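Local coordinates for SusD-like carbohydrate binding protein BF1063 (Bacteroides fragilis NCTC 9343, PDB 3I4G) that probably binds carbohydrate at the outer membrane of the cell, as a member of the SusD family of glycan-capturing proteins, at residues Ser279-Ala284 against Leu448-Ile453; Ala285-Ser290 against Tyr321-Asn326; Leu26-Leu31 against Arg126-Thr131. One frame throughout, in Å; residues are numbered along the deposited sequence. Where two conformers were deposited one is given.

How the contacts relate
The touching residues of all three contacts are buried, contact 1 lying nearest the chain's centre (about 9 Å between centres, against 17 and 20 Å), while helix 21-33 of contact 3 carries exposed residues on its outer side. Contacts 1 and 2 adjoin, their centres about 10 Å apart; that of contact 3 is about 27 and 36 Å from them, across the chain's centre from contact 2. Strand 281-283 runs on into helix 285-288, and Pro283 and Met450 touch Ile323 and Thr322, respectively. No hydrogen bond crosses any contact: a selenomethionine, a valine and a proline serve contact 1, branched chains and a tyrosine contact 2, and leucines alone join the helices of contact 3.

Contact 1: Ser279-Ala284 against Leu448-Ile453; sequences SLVNPA and LAMEGI
The terminal methyl of Met450, a selenomethionine here, meets Val281 tip to tip, CE lying 3.4 Å from Val281 CG1, tighter than usual van der Waals contact. The meeting joins strand 281-283, which pairs antiparallel with strand 63-65, to a type II beta turn running from Leu448 to Glu451 between helices 433-447 and 454-461. Met450 takes the positive phi (74°) at the third position of that turn. Pro283 crosses the long side chain at about a right angle, and its CG rests 4.1 Å from Met450 SE. A flexible, unbranched residue suits this place: bends at chi2 and chi3 (-53° and -55°) fold the chain so that selenium faces the proline while the methyl goes on to the valine. Val281 answers with a compact branch, CG1, set anti to its own backbone N. Pro283 offers a rigid ring and no N-H, so it adds an apolar surface at the end of the strand.

Further out, Met450 also packs on Ala63 and Met362, and Glu57 accepts a hydrogen bond from its backbone N, which probably helps to hold the turn. The next residue, Glu451, is buried and forms salt bridges with Lys364 and Arg386, so its charge is probably well compensated; its N closes the turn on Leu448 O. Gly452 suits its backbone angles, at which a beta carbon would run into Glu451 O. On the strand side, Asn282 turns away from the turn and bonds through OD1 to the backbone N of Arg357. Its ND2 reaches Ser279 O at 2.9 Å, approaching from above the carbonyl plane.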
ATOM      1  N   SER A 279      10.985   3.652 -14.900  1.00  9.36           N
ATOM      2  CA  SER A 279      11.271   4.483 -13.714  1.00  8.47           C
ATOM      3  C   SER A 279      10.081   5.285 -13.241  1.00  9.25           C
ATOM      4  O   SER A 279      10.217   6.434 -12.845  1.00  9.87           O
ATOM      5  CB  SER A 279      12.458   5.434 -13.967  1.00  8.65           C
ATOM      6  OG  SER A 279      13.627   4.722 -14.369  1.00  9.17           O
ATOM      7  N   LEU A 280       8.890   4.701 -13.234  1.00  9.61           N
ATOM      8  CA  LEU A 280       7.703   5.489 -12.815  1.00  9.54           C
ATOM      9  C   LEU A 280       7.673   5.767 -11.313  1.00 10.48           C
ATOM     10  O   LEU A 280       7.216   6.817 -10.900  1.00 10.66           O
ATOM     11  CB  LEU A 280       6.416   4.797 -13.268  1.00  9.92           C
ATOM     12  CG  LEU A 280       5.122   5.580 -12.997  1.00 11.59           C
ATOM     13  CD1 LEU A 280       5.169   6.971 -13.598  1.00 13.32           C
ATOM     14  CD2 LEU A 280       3.880   4.844 -13.497  1.00 12.70           C
ATOM     15  N   VAL A 281       8.118   4.800 -10.494  1.00 10.50           N
ATOM     16  CA  VAL A 281       8.085   4.875  -9.006  1.00 10.82           C
ATOM     17  C   VAL A 281       9.355   5.497  -8.452  1.00 11.51           C
ATOM     18  O   VAL A 281      10.418   4.945  -8.624  1.00 11.76           O
ATOM     19  CB  VAL A 281       7.879   3.479  -8.391  1.00 13.50           C
ATOM     20  CG1 VAL A 281       7.804   3.597  -6.876  1.00 16.26           C
ATOM     21  CG2 VAL A 281       6.644   2.841  -8.977  1.00 12.96           C
ATOM     22  N   ASN A 282       9.274   6.695  -7.838  1.00 11.17           N
ATOM     23  CA  ASN A 282      10.454   7.449  -7.391  1.00  9.73           C
ATOM     24  C   ASN A 282      10.408   7.849  -5.903  1.00  8.60           C
ATOM     25  O   ASN A 282       9.748   8.829  -5.539  1.00  9.06           O
ATOM     26  CB  ASN A 282      10.572   8.749  -8.225  1.00  9.52           C
ATOM     27  CG  ASN A 282      10.662   8.575  -9.744  1.00  9.22           C
ATOM     28  OD1 ASN A 282      10.494   9.555 -10.456  1.00  9.24           O
ATOM     29  ND2 ASN A 282      11.024   7.382 -10.244  1.00 11.02           N
ATOM     30  N   PRO A 283      11.078   7.097  -5.019  1.00  8.07           N
ATOM     31  CA  PRO A 283      11.127   7.494  -3.606  1.00  7.05           C
ATOM     32  C   PRO A 283      11.684   8.887  -3.424  1.00  8.12           C
ATOM     33  O   PRO A 283      12.505   9.338  -4.197  1.00  8.92           O
ATOM     34  CB  PRO A 283      12.040   6.430  -2.980  1.00  9.21           C
ATOM     35  CG  PRO A 283      11.905   5.226  -3.897  1.00  8.89           C
ATOM     36  CD  PRO A 283      11.757   5.829  -5.274  1.00  8.14           C
ATOM     37  N   ALA A 284      11.212   9.567  -2.396  1.00  8.90           N
ATOM     38  CA  ALA A 284      11.604  10.923  -2.087  1.00  8.99           C
ATOM     39  C   ALA A 284      12.596  11.039  -0.944  1.00  8.43           C
ATOM     40  O   ALA A 284      12.735  10.145  -0.100  1.00  8.71           O
ATOM     41  CB  ALA A 284      10.364  11.738  -1.707  1.00 10.21           C
ATOM     42  N   LEU A 448       6.691  -0.339   6.544  1.00  8.28           N
ATOM     43  CA  LEU A 448       5.784  -0.507   5.416  1.00  8.11           C
ATOM     44  C   LEU A 448       6.084   0.397   4.248  1.00  8.80           C
ATOM     45  O   LEU A 448       5.283   0.466   3.318  1.00  9.22           O
ATOM     46  CB  LEU A 448       4.344  -0.252   5.886  1.00  8.19           C
ATOM     47  CG  LEU A 448       3.841  -1.113   7.030  1.00  9.50           C
ATOM     48  CD1 LEU A 448       2.451  -0.611   7.490  1.00 11.20           C
ATOM     49  CD2 LEU A 448       3.797  -2.597   6.653  1.00 11.39           C
ATOM     50  N   ALA A 449       7.239   1.031   4.219  1.00  8.69           N
ATOM     51  CA  ALA A 449       7.549   1.971   3.152  1.00  6.85           C
ATOM     52  C   ALA A 449       7.470   1.346   1.767  1.00  8.55           C
ATOM     53  O   ALA A 449       7.991   0.255   1.507  1.00  9.02           O
ATOM     54  CB  ALA A 449       8.935   2.626   3.375  1.00  9.30           C
HETATM   55  N   MSE A 450       6.839   2.079   0.848  1.00  7.72           N
HETATM   56  CA  MSE A 450       6.671   1.738  -0.565  1.00  8.63           C
HETATM   57  C   MSE A 450       5.641   0.644  -0.798  1.00  9.24           C
HETATM   58  O   MSE A 450       5.553   0.159  -1.925  1.00 10.23           O
HETATM   59  CB  MSE A 450       7.996   1.369  -1.247  1.00  8.18           C
HETATM   60  CG  MSE A 450       9.072   2.442  -1.126  1.00  8.49           C
HETATM   61 SE   MSE A 450       8.582   4.253  -1.709  0.75  8.60          SE
HETATM   62  CE  MSE A 450       8.021   3.760  -3.497  1.00 14.93           C
ATOM     63  N   GLU A 451       4.801   0.322   0.204  1.00  8.95           N
ATOM     64  CA  GLU A 451       3.821  -0.750   0.047  1.00  8.12           C
ATOM     65  C   GLU A 451       2.406  -0.228  -0.164  1.00  8.78           C
ATOM     66  O   GLU A 451       1.474  -1.018  -0.246  1.00  9.96           O
ATOM     67  CB  GLU A 451       3.839  -1.688   1.264  1.00  8.83           C
ATOM     68  CG  GLU A 451       5.211  -2.351   1.416  1.00  8.26           C
ATOM     69  CD  GLU A 451       5.349  -3.290   2.575  1.00  8.91           C
ATOM     70  OE1 GLU A 451       4.424  -4.114   2.785  1.00  9.62           O
ATOM     71  OE2 GLU A 451       6.397  -3.217   3.270  1.00  8.33           O
ATOM     72  N   GLY A 452       2.229   1.068  -0.322  1.00  9.02           N
ATOM     73  CA  GLY A 452       0.907   1.630  -0.634  1.00  9.53           C
ATOM     74  C   GLY A 452      -0.000   1.890   0.544  1.00  9.65           C
ATOM     75  O   GLY A 452      -1.215   2.058   0.362  1.00 10.89           O
ATOM     76  N   ILE A 453       0.556   1.983   1.761  1.00  8.57           N
ATOM     77  CA  ILE A 453      -0.217   2.193   2.983  1.00  9.09           C
ATOM     78  C   ILE A 453       0.000   3.597   3.556  1.00 10.18           C
ATOM     79  O   ILE A 453      -0.796   4.076   4.367  1.00  9.66           O
ATOM     80  CB  ILE A 453       0.139   1.068   4.001  1.00  9.46           C
ATOM     81  CG1 ILE A 453      -0.157  -0.286   3.391  1.00  9.84           C
ATOM     82  CG2 ILE A 453      -0.641   1.252   5.309  1.00 10.66           C
ATOM     83  CD1 ILE A 453       0.435  -1.440   4.181  1.00  9.45           C
TER

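Contact 2: Ala285-Ser290 against Tyr321-Asn326; sequences ADLYES and YTIYYN
Ile323 turns its CG1 branch between its own backbone N and carbonyl carbon (chi1 67°), which carries CD1 to the edge of the Tyr288 ring, near the ring plane, while CG2 faces Leu287. Tyr288 CG, anti to the backbone N (chi1 166°), leaves CB and the ring edge beside Ile323 CD1. The motif is a short helix, 285-288, packed on a helix-to-strand junction: Ile323 is the first residue beyond helix 317-322 and begins strand 323-325, which pairs antiparallel with strand 360-362. Ile323 CD1 lies 4.2 Å from Tyr288 CB, and the other branch, CG2, is 4.4 Å from Leu287 CD2. Isoleucine suits the junction because its two branches serve two neighbours, and a beta-branched residue sits easily in an extended chain. Leucine suits the helix: one branch of its forked end, CD2, meets Ile323, and the side chain also packs on Ala449.

Around this apolar meeting, Phe360 packs on Ile323 from the partner strand and Leu319 of helix 317-322 touches Tyr288. The backbone O of Tyr288 takes a hydrogen bond from Arg315 NH2. Tyrosine combines an apolar ring with a polar end, and that end is satisfied within the fold: Tyr288 OH hydrogen-bonds to the backbone O of Leu311.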
ATOM      1  N   ALA A 285      13.265  12.188  -0.874  1.00  7.98           N
ATOM      2  CA  ALA A 285      14.216  12.478   0.205  1.00  8.26           C
ATOM      3  C   ALA A 285      13.602  12.295   1.580  1.00  9.03           C
ATOM      4  O   ALA A 285      14.283  11.824   2.480  1.00  9.41           O
ATOM      5  CB  ALA A 285      14.794  13.910   0.092  1.00  8.44           C
ATOM      6  N   ASP A 286      12.354  12.717   1.806  1.00  8.22           N
ATOM      7  CA  ASP A 286      11.814  12.637   3.162  1.00  7.53           C
ATOM      8  C   ASP A 286      11.746  11.199   3.656  1.00  8.64           C
ATOM      9  O   ASP A 286      11.890  10.956   4.863  1.00  8.83           O
ATOM     10  CB  ASP A 286      10.444  13.302   3.242  1.00  8.07           C
ATOM     11  CG  ASP A 286      10.010  13.552   4.644  1.00  8.67           C
ATOM     12  OD1 ASP A 286      10.619  14.399   5.335  1.00 10.13           O
ATOM     13  OD2 ASP A 286       9.020  12.913   5.046  1.00  9.75           O
ATOM     14  N   LEU A 287      11.512  10.235   2.753  1.00  8.08           N
ATOM     15  CA  LEU A 287      11.586   8.816   3.170  1.00  9.13           C
ATOM     16  C   LEU A 287      13.055   8.427   3.422  1.00  7.83           C
ATOM     17  O   LEU A 287      13.373   7.828   4.454  1.00  8.46           O
ATOM     18  CB  LEU A 287      10.970   7.896   2.128  1.00  8.89           C
ATOM     19  CG  LEU A 287      11.175   6.401   2.375  1.00  9.30           C
ATOM     20  CD1 LEU A 287      10.650   5.933   3.754  1.00  9.28           C
ATOM     21  CD2 LEU A 287      10.537   5.558   1.245  1.00  9.87           C
ATOM     22  N   TYR A 288      13.939   8.707   2.473  1.00  8.91           N
ATOM     23  CA  TYR A 288      15.350   8.443   2.676  1.00  8.98           C
ATOM     24  C   TYR A 288      15.866   8.921   4.039  1.00  9.60           C
ATOM     25  O   TYR A 288      16.620   8.205   4.709  1.00  8.97           O
ATOM     26  CB  TYR A 288      16.202   9.056   1.542  1.00  9.83           C
ATOM     27  CG  TYR A 288      17.656   9.084   1.904  1.00  9.55           C
ATOM     28  CD1 TYR A 288      18.390   7.894   1.908  1.00 11.36           C
ATOM     29  CD2 TYR A 288      18.303  10.249   2.290  1.00  9.68           C
ATOM     30  CE1 TYR A 288      19.715   7.890   2.288  1.00 11.15           C
ATOM     31  CE2 TYR A 288      19.656  10.211   2.685  1.00 10.12           C
ATOM     32  CZ  TYR A 288      20.310   9.008   2.684  1.00 10.71           C
ATOM     33  OH  TYR A 288      21.666   8.920   3.054  1.00 15.56           O
ATOM     34  N   GLU A 289      15.467  10.107   4.453  1.00  8.35           N
ATOM     35  CA  GLU A 289      15.912  10.721   5.693  1.00  8.14           C
ATOM     36  C   GLU A 289      15.274  10.144   6.955  1.00  8.97           C
ATOM     37  O   GLU A 289      15.734  10.426   8.054  1.00  9.85           O
ATOM     38  CB  GLU A 289      15.600  12.220   5.644  1.00  9.47           C
ATOM     39  CG  GLU A 289      16.386  12.958   4.584  1.00  9.30           C
ATOM     40  CD  GLU A 289      15.815  14.300   4.214  1.00 10.28           C
ATOM     41  OE1 GLU A 289      14.891  14.796   4.907  1.00 12.13           O
ATOM     42  OE2 GLU A 289      16.267  14.854   3.200  1.00  9.13           O
ATOM     43  N   SER A 290      14.238   9.333   6.794  1.00  9.31           N
ATOM     44  CA  SER A 290      13.487   8.847   7.940  1.00  8.42           C
ATOM     45  C   SER A 290      14.168   7.672   8.663  1.00  8.90           C
ATOM     46  O   SER A 290      14.011   7.515   9.879  1.00  9.92           O
ATOM     47  CB  SER A 290      12.050   8.486   7.486  1.00  8.20           C
ATOM     48  OG  SER A 290      11.248   8.273   8.645  1.00 11.52           O
ATOM     49  N   TYR A 321      17.235  -2.243   1.693  1.00  7.36           N
ATOM     50  CA  TYR A 321      16.290  -3.266   1.211  1.00  7.84           C
ATOM     51  C   TYR A 321      15.149  -2.675   0.376  1.00  8.05           C
ATOM     52  O   TYR A 321      14.604  -3.335  -0.478  1.00  8.30           O
ATOM     53  CB  TYR A 321      15.634  -4.045   2.346  1.00  8.49           C
ATOM     54  CG  TYR A 321      16.574  -4.855   3.226  1.00  8.82           C
ATOM     55  CD1 TYR A 321      17.741  -5.381   2.739  1.00  8.44           C
ATOM     56  CD2 TYR A 321      16.218  -5.187   4.537  1.00  8.60           C
ATOM     57  CE1 TYR A 321      18.590  -6.155   3.547  1.00  8.00           C
ATOM     58  CE2 TYR A 321      17.049  -5.938   5.355  1.00  8.59           C
ATOM     59  CZ  TYR A 321      18.230  -6.412   4.854  1.00  9.06           C
ATOM     60  OH  TYR A 321      19.099  -7.181   5.632  1.00 10.23           O
ATOM     61  N   THR A 322      14.810  -1.425   0.639  1.00  8.18           N
ATOM     62  CA  THR A 322      13.615  -0.806   0.058  1.00  8.63           C
ATOM     63  C   THR A 322      13.860   0.117  -1.115  1.00  8.26           C
ATOM     64  O   THR A 322      13.039   0.128  -2.061  1.00  7.78           O
ATOM     65  CB  THR A 322      12.861  -0.072   1.163  1.00  8.33           C
ATOM     66  OG1 THR A 322      12.556  -1.028   2.210  1.00  8.88           O
ATOM     67  CG2 THR A 322      11.553   0.522   0.675  1.00  9.45           C
ATOM     68  N   ILE A 323      14.960   0.863  -1.083  1.00  7.22           N
ATOM     69  CA  ILE A 323      15.256   1.844  -2.127  1.00  7.91           C
ATOM     70  C   ILE A 323      16.679   1.727  -2.591  1.00  8.77           C
ATOM     71  O   ILE A 323      17.527   1.157  -1.880  1.00  9.19           O
ATOM     72  CB  ILE A 323      14.961   3.308  -1.615  1.00  8.99           C
ATOM     73  CG1 ILE A 323      15.919   3.736  -0.494  1.00  9.57           C
ATOM     74  CG2 ILE A 323      13.522   3.411  -1.162  1.00  9.44           C
ATOM     75  CD1 ILE A 323      15.733   5.196  -0.025  1.00 10.34           C
ATOM     76  N   TYR A 324      16.973   2.270  -3.775  1.00  7.48           N
ATOM     77  CA  TYR A 324      18.371   2.368  -4.250  1.00  8.00           C
ATOM     78  C   TYR A 324      18.564   3.763  -4.851  1.00  9.36           C
ATOM     79  O   TYR A 324      17.607   4.571  -4.947  1.00  8.21           O
ATOM     80  CB  TYR A 324      18.794   1.182  -5.143  1.00  7.77           C
ATOM     81  CG  TYR A 324      18.065   0.991  -6.448  1.00  7.75           C
ATOM     82  CD1 TYR A 324      16.898   0.253  -6.486  1.00  8.02           C
ATOM     83  CD2 TYR A 324      18.593   1.440  -7.643  1.00  7.88           C
ATOM     84  CE1 TYR A 324      16.251  -0.005  -7.662  1.00  8.89           C
ATOM     85  CE2 TYR A 324      17.939   1.207  -8.838  1.00  8.07           C
ATOM     86  CZ  TYR A 324      16.773   0.499  -8.833  1.00  7.72           C
ATOM     87  OH  TYR A 324      16.124   0.270 -10.026  1.00  8.88           O
ATOM     88  N   TYR A 325      19.813   4.059  -5.201  1.00  8.23           N
ATOM     89  CA  TYR A 325      20.291   5.413  -5.476  1.00  7.29           C
ATOM     90  C   TYR A 325      21.574   5.313  -6.284  1.00  7.63           C
ATOM     91  O   TYR A 325      22.095   4.212  -6.497  1.00  8.58           O
ATOM     92  CB  TYR A 325      20.537   6.153  -4.145  1.00  7.39           C
ATOM     93  CG  TYR A 325      21.183   5.246  -3.115  1.00  7.68           C
ATOM     94  CD1 TYR A 325      22.536   5.006  -3.150  1.00  8.69           C
ATOM     95  CD2 TYR A 325      20.436   4.609  -2.134  1.00  8.56           C
ATOM     96  CE1 TYR A 325      23.129   4.128  -2.285  1.00  8.65           C
ATOM     97  CE2 TYR A 325      21.059   3.721  -1.225  1.00  9.05           C
ATOM     98  CZ  TYR A 325      22.404   3.499  -1.305  1.00  9.39           C
ATOM     99  OH  TYR A 325      23.001   2.601  -0.432  1.00 10.46           O
ATOM    100  N   ASN A 326      22.092   6.439  -6.730  1.00  8.37           N
ATOM    101  CA  ASN A 326      23.306   6.474  -7.526  1.00  7.40           C
ATOM    102  C   ASN A 326      24.433   5.747  -6.835  1.00  8.78           C
ATOM    103  O   ASN A 326      24.724   6.015  -5.674  1.00  9.31           O
ATOM    104  CB  ASN A 326      23.710   7.926  -7.801  1.00  8.28           C
ATOM    105  CG  ASN A 326      24.810   8.038  -8.808  1.00  8.58           C
ATOM    106  OD1 ASN A 326      24.787   7.313  -9.808  1.00  8.66           O
ATOM    107  ND2 ASN A 326      25.747   8.973  -8.618  1.00  9.09           N
TER

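Contact 3: Leu26-Leu31 against Arg126-Thr131; sequences LALTSL and RFLRAT
The first bond of the Leu128 side chain points toward helix 21-33, and its CD1 methyl settles 3.8 Å from Leu31 CB, at the base of the opposing side chain. This is helix-helix packing through leucines, in the helical part of a SusD-family protein. The same methyl is 3.9 Å from Leu31 C, so it touches the backbone of the facing helix as well as its side chain. Leu31 also points toward its partner helix. Leu28, one turn earlier, leaves its backbone to the side of the partner helix, and only its end comes nearer, CD1 at 4.5 Å from Leu128 CD1, a looser approach. One leucine of helix 116-139 thus meets two from successive turns of helix 21-33, joining segments 95 residues apart in the chain.

Leu28 on Met121 and Glu124, and Leu31 on Ala125, extend the same interface along helix 116-139. Helix 86-109 is a shared neighbour: Leu31 packs on its Tyr101 and Phe105, Arg129 on its Cys102 and Leu106. Beyond the leucines, Thr131 lays its CG2 methyl over one face of the Phe127 ring, 3.7 Å above the plane and offset toward the rim. Its hydroxyl bonds back to Leu128 O, OG1 to O 2.8 Å, a common way for a threonine inside a helix to satisfy its polar group. Arg126 and Arg129 keep their charges clear of the leucines, both pairing with Glu173 of helix 163-180.

With no polar bond between the two segments, the joint relies on the fit of methyl and methylene groups and on the burial of leucine, while charges are matched on other faces of helix 116-139.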
ATOM      1  N   LEU A  26     -16.000 -20.918  -9.978  1.00 10.10           N
ATOM      2  CA  LEU A  26     -15.605 -20.130 -11.120  1.00 11.29           C
ATOM      3  C   LEU A  26     -16.028 -18.671 -10.914  1.00 10.90           C
ATOM      4  O   LEU A  26     -15.266 -17.744 -11.160  1.00 10.91           O
ATOM      5  CB  LEU A  26     -16.253 -20.712 -12.368  1.00 12.61           C
ATOM      6  CG  LEU A  26     -15.979 -19.990 -13.681  1.00 15.56           C
ATOM      7  CD1 LEU A  26     -14.499 -20.063 -14.023  1.00 16.33           C
ATOM      8  CD2 LEU A  26     -16.837 -20.604 -14.770  1.00 15.58           C
ATOM      9  N   ALA A  27     -17.261 -18.463 -10.463  1.00 10.41           N
ATOM     10  CA  ALA A  27     -17.715 -17.094 -10.180  1.00 10.20           C
ATOM     11  C   ALA A  27     -16.868 -16.434  -9.092  1.00 10.11           C
ATOM     12  O   ALA A  27     -16.528 -15.251  -9.153  1.00 12.05           O
ATOM     13  CB  ALA A  27     -19.200 -17.082  -9.807  1.00 11.75           C
ATOM     14  N   LEU A  28     -16.533 -17.199  -8.063  1.00  9.60           N
ATOM     15  CA  LEU A  28     -15.690 -16.667  -6.996  1.00  9.66           C
ATOM     16  C   LEU A  28     -14.300 -16.240  -7.494  1.00 10.55           C
ATOM     17  O   LEU A  28     -13.781 -15.222  -7.077  1.00 10.82           O
ATOM     18  CB  LEU A  28     -15.579 -17.686  -5.861  1.00 11.06           C
ATOM     19  CG  LEU A  28     -14.722 -17.274  -4.664  1.00 11.84           C
ATOM     20  CD1 LEU A  28     -15.299 -16.012  -4.003  1.00 12.78           C
ATOM     21  CD2 LEU A  28     -14.613 -18.436  -3.680  1.00 14.22           C
ATOM     22  N   THR A  29     -13.719 -16.988  -8.427  1.00 11.80           N
ATOM     23  CA  THR A  29     -12.433 -16.590  -8.993  1.00 12.86           C
ATOM     24  C   THR A  29     -12.545 -15.201  -9.651  1.00 12.97           C
ATOM     25  O   THR A  29     -11.627 -14.413  -9.565  1.00 12.19           O
ATOM     26  CB  THR A  29     -11.874 -17.615 -10.018  1.00 16.75           C
ATOM     27  OG1 THR A  29     -12.637 -17.582 -11.229  1.00 22.02           O
ATOM     28  CG2 THR A  29     -11.865 -19.021  -9.421  1.00 13.79           C
ATOM     29  N   SER A  30     -13.681 -14.918 -10.288  0.50 12.93           N
ATOM     30  CA  SER A  30     -13.890 -13.614 -10.890  0.50 12.63           C
ATOM     31  C   SER A  30     -14.032 -12.541  -9.820  0.50 12.66           C
ATOM     32  O   SER A  30     -13.521 -11.439 -10.002  0.50 13.37           O
ATOM     33  CB  SER A  30     -15.116 -13.606 -11.796  0.50 13.44           C
ATOM     34  OG  SER A  30     -15.083 -12.426 -12.584  0.50 16.85           O
ATOM     35  N   LEU A  31     -14.670 -12.856  -8.694  1.00 11.19           N
ATOM     36  CA  LEU A  31     -14.762 -11.888  -7.593  1.00 10.42           C
ATOM     37  C   LEU A  31     -13.338 -11.527  -7.116  1.00 10.86           C
ATOM     38  O   LEU A  31     -13.073 -10.374  -6.830  1.00 12.76           O
ATOM     39  CB  LEU A  31     -15.560 -12.380  -6.402  1.00 12.00           C
ATOM     40  CG  LEU A  31     -17.034 -12.742  -6.671  1.00 13.39           C
ATOM     41  CD1 LEU A  31     -17.746 -13.122  -5.384  1.00 12.34           C
ATOM     42  CD2 LEU A  31     -17.752 -11.594  -7.344  1.00 13.25           C
ATOM     43  N   ARG A 126     -18.334 -12.013   0.971  1.00  8.37           N
ATOM     44  CA  ARG A 126     -18.586 -10.914   1.909  1.00  7.59           C
ATOM     45  C   ARG A 126     -17.302 -10.158   2.256  1.00  8.15           C
ATOM     46  O   ARG A 126     -17.305  -8.942   2.363  1.00  8.66           O
ATOM     47  CB  ARG A 126     -19.288 -11.411   3.178  1.00  9.82           C
ATOM     48  CG  ARG A 126     -20.715 -11.908   2.906  1.00 10.41           C
ATOM     49  CD  ARG A 126     -21.316 -12.507   4.148  1.00 12.02           C
ATOM     50  NE  ARG A 126     -21.740 -11.489   5.083  1.00 10.57           N
ATOM     51  CZ  ARG A 126     -22.339 -11.759   6.240  1.00 12.62           C
ATOM     52  NH1 ARG A 126     -22.495 -13.010   6.641  1.00 13.20           N
ATOM     53  NH2 ARG A 126     -22.762 -10.774   7.011  1.00 12.35           N
ATOM     54  N   PHE A 127     -16.216 -10.890   2.441  1.00  9.93           N
ATOM     55  CA  PHE A 127     -14.928 -10.248   2.696  1.00  7.92           C
ATOM     56  C   PHE A 127     -14.560  -9.338   1.554  1.00  8.53           C
ATOM     57  O   PHE A 127     -14.229  -8.180   1.752  1.00  8.89           O
ATOM     58  CB  PHE A 127     -13.839 -11.302   2.888  1.00  8.53           C
ATOM     59  CG  PHE A 127     -12.437 -10.736   2.832  1.00  8.56           C
ATOM     60  CD1 PHE A 127     -11.907 -10.062   3.921  1.00 10.28           C
ATOM     61  CD2 PHE A 127     -11.664 -10.877   1.692  1.00  8.99           C
ATOM     62  CE1 PHE A 127     -10.621  -9.537   3.869  1.00  9.94           C
ATOM     63  CE2 PHE A 127     -10.372 -10.349   1.659  1.00  9.06           C
ATOM     64  CZ  PHE A 127      -9.865  -9.675   2.756  1.00  8.99           C
ATOM     65  N   LEU A 128     -14.617  -9.860   0.338  1.00  8.66           N
ATOM     66  CA  LEU A 128     -14.248  -9.086  -0.842  1.00  8.42           C
ATOM     67  C   LEU A 128     -15.142  -7.858  -1.010  1.00  9.17           C
ATOM     68  O   LEU A 128     -14.633  -6.762  -1.259  1.00  9.82           O
ATOM     69  CB  LEU A 128     -14.269  -9.962  -2.094  1.00  8.92           C
ATOM     70  CG  LEU A 128     -13.175 -11.013  -2.148  1.00  8.49           C
ATOM     71  CD1 LEU A 128     -13.443 -12.004  -3.275  1.00 10.40           C
ATOM     72  CD2 LEU A 128     -11.745 -10.380  -2.304  1.00 11.91           C
ATOM     73  N   ARG A 129     -16.452  -8.007  -0.838  1.00  7.75           N
ATOM     74  CA  ARG A 129     -17.346  -6.869  -0.949  1.00  8.78           C
ATOM     75  C   ARG A 129     -17.028  -5.826   0.114  1.00  9.93           C
ATOM     76  O   ARG A 129     -16.981  -4.610  -0.159  1.00  9.11           O
ATOM     77  CB  ARG A 129     -18.803  -7.347  -0.821  1.00  9.35           C
ATOM     78  CG  ARG A 129     -19.802  -6.199  -0.846  1.00  9.16           C
ATOM     79  CD  ARG A 129     -21.254  -6.688  -0.779  1.00  9.80           C
ATOM     80  NE  ARG A 129     -21.568  -7.342   0.479  1.00  9.04           N
ATOM     81  CZ  ARG A 129     -22.785  -7.772   0.805  1.00 10.37           C
ATOM     82  NH1 ARG A 129     -23.799  -7.620  -0.024  1.00 11.37           N
ATOM     83  NH2 ARG A 129     -22.988  -8.333   1.975  1.00 10.19           N
ATOM     84  N   ALA A 130     -16.813  -6.274   1.337  1.00  8.74           N
ATOM     85  CA  ALA A 130     -16.525  -5.344   2.411  1.00  8.27           C
ATOM     86  C   ALA A 130     -15.210  -4.586   2.231  1.00  9.14           C
ATOM     87  O   ALA A 130     -15.142  -3.406   2.600  1.00  8.71           O
ATOM     88  CB  ALA A 130     -16.541  -6.040   3.755  1.00  9.22           C
ATOM     89  N   THR A 131     -14.205  -5.226   1.643  1.00  9.36           N
ATOM     90  CA  THR A 131     -12.978  -4.500   1.381  1.00  7.64           C
ATOM     91  C   THR A 131     -13.239  -3.328   0.446  1.00  7.93           C
ATOM     92  O   THR A 131     -12.637  -2.283   0.606  1.00  9.24           O
ATOM     93  CB  THR A 131     -11.818  -5.331   0.804  1.00  8.38           C
ATOM     94  OG1 THR A 131     -12.146  -5.845  -0.494  1.00  9.27           O
ATOM     95  CG2 THR A 131     -11.362  -6.433   1.748  1.00  8.83           C
TER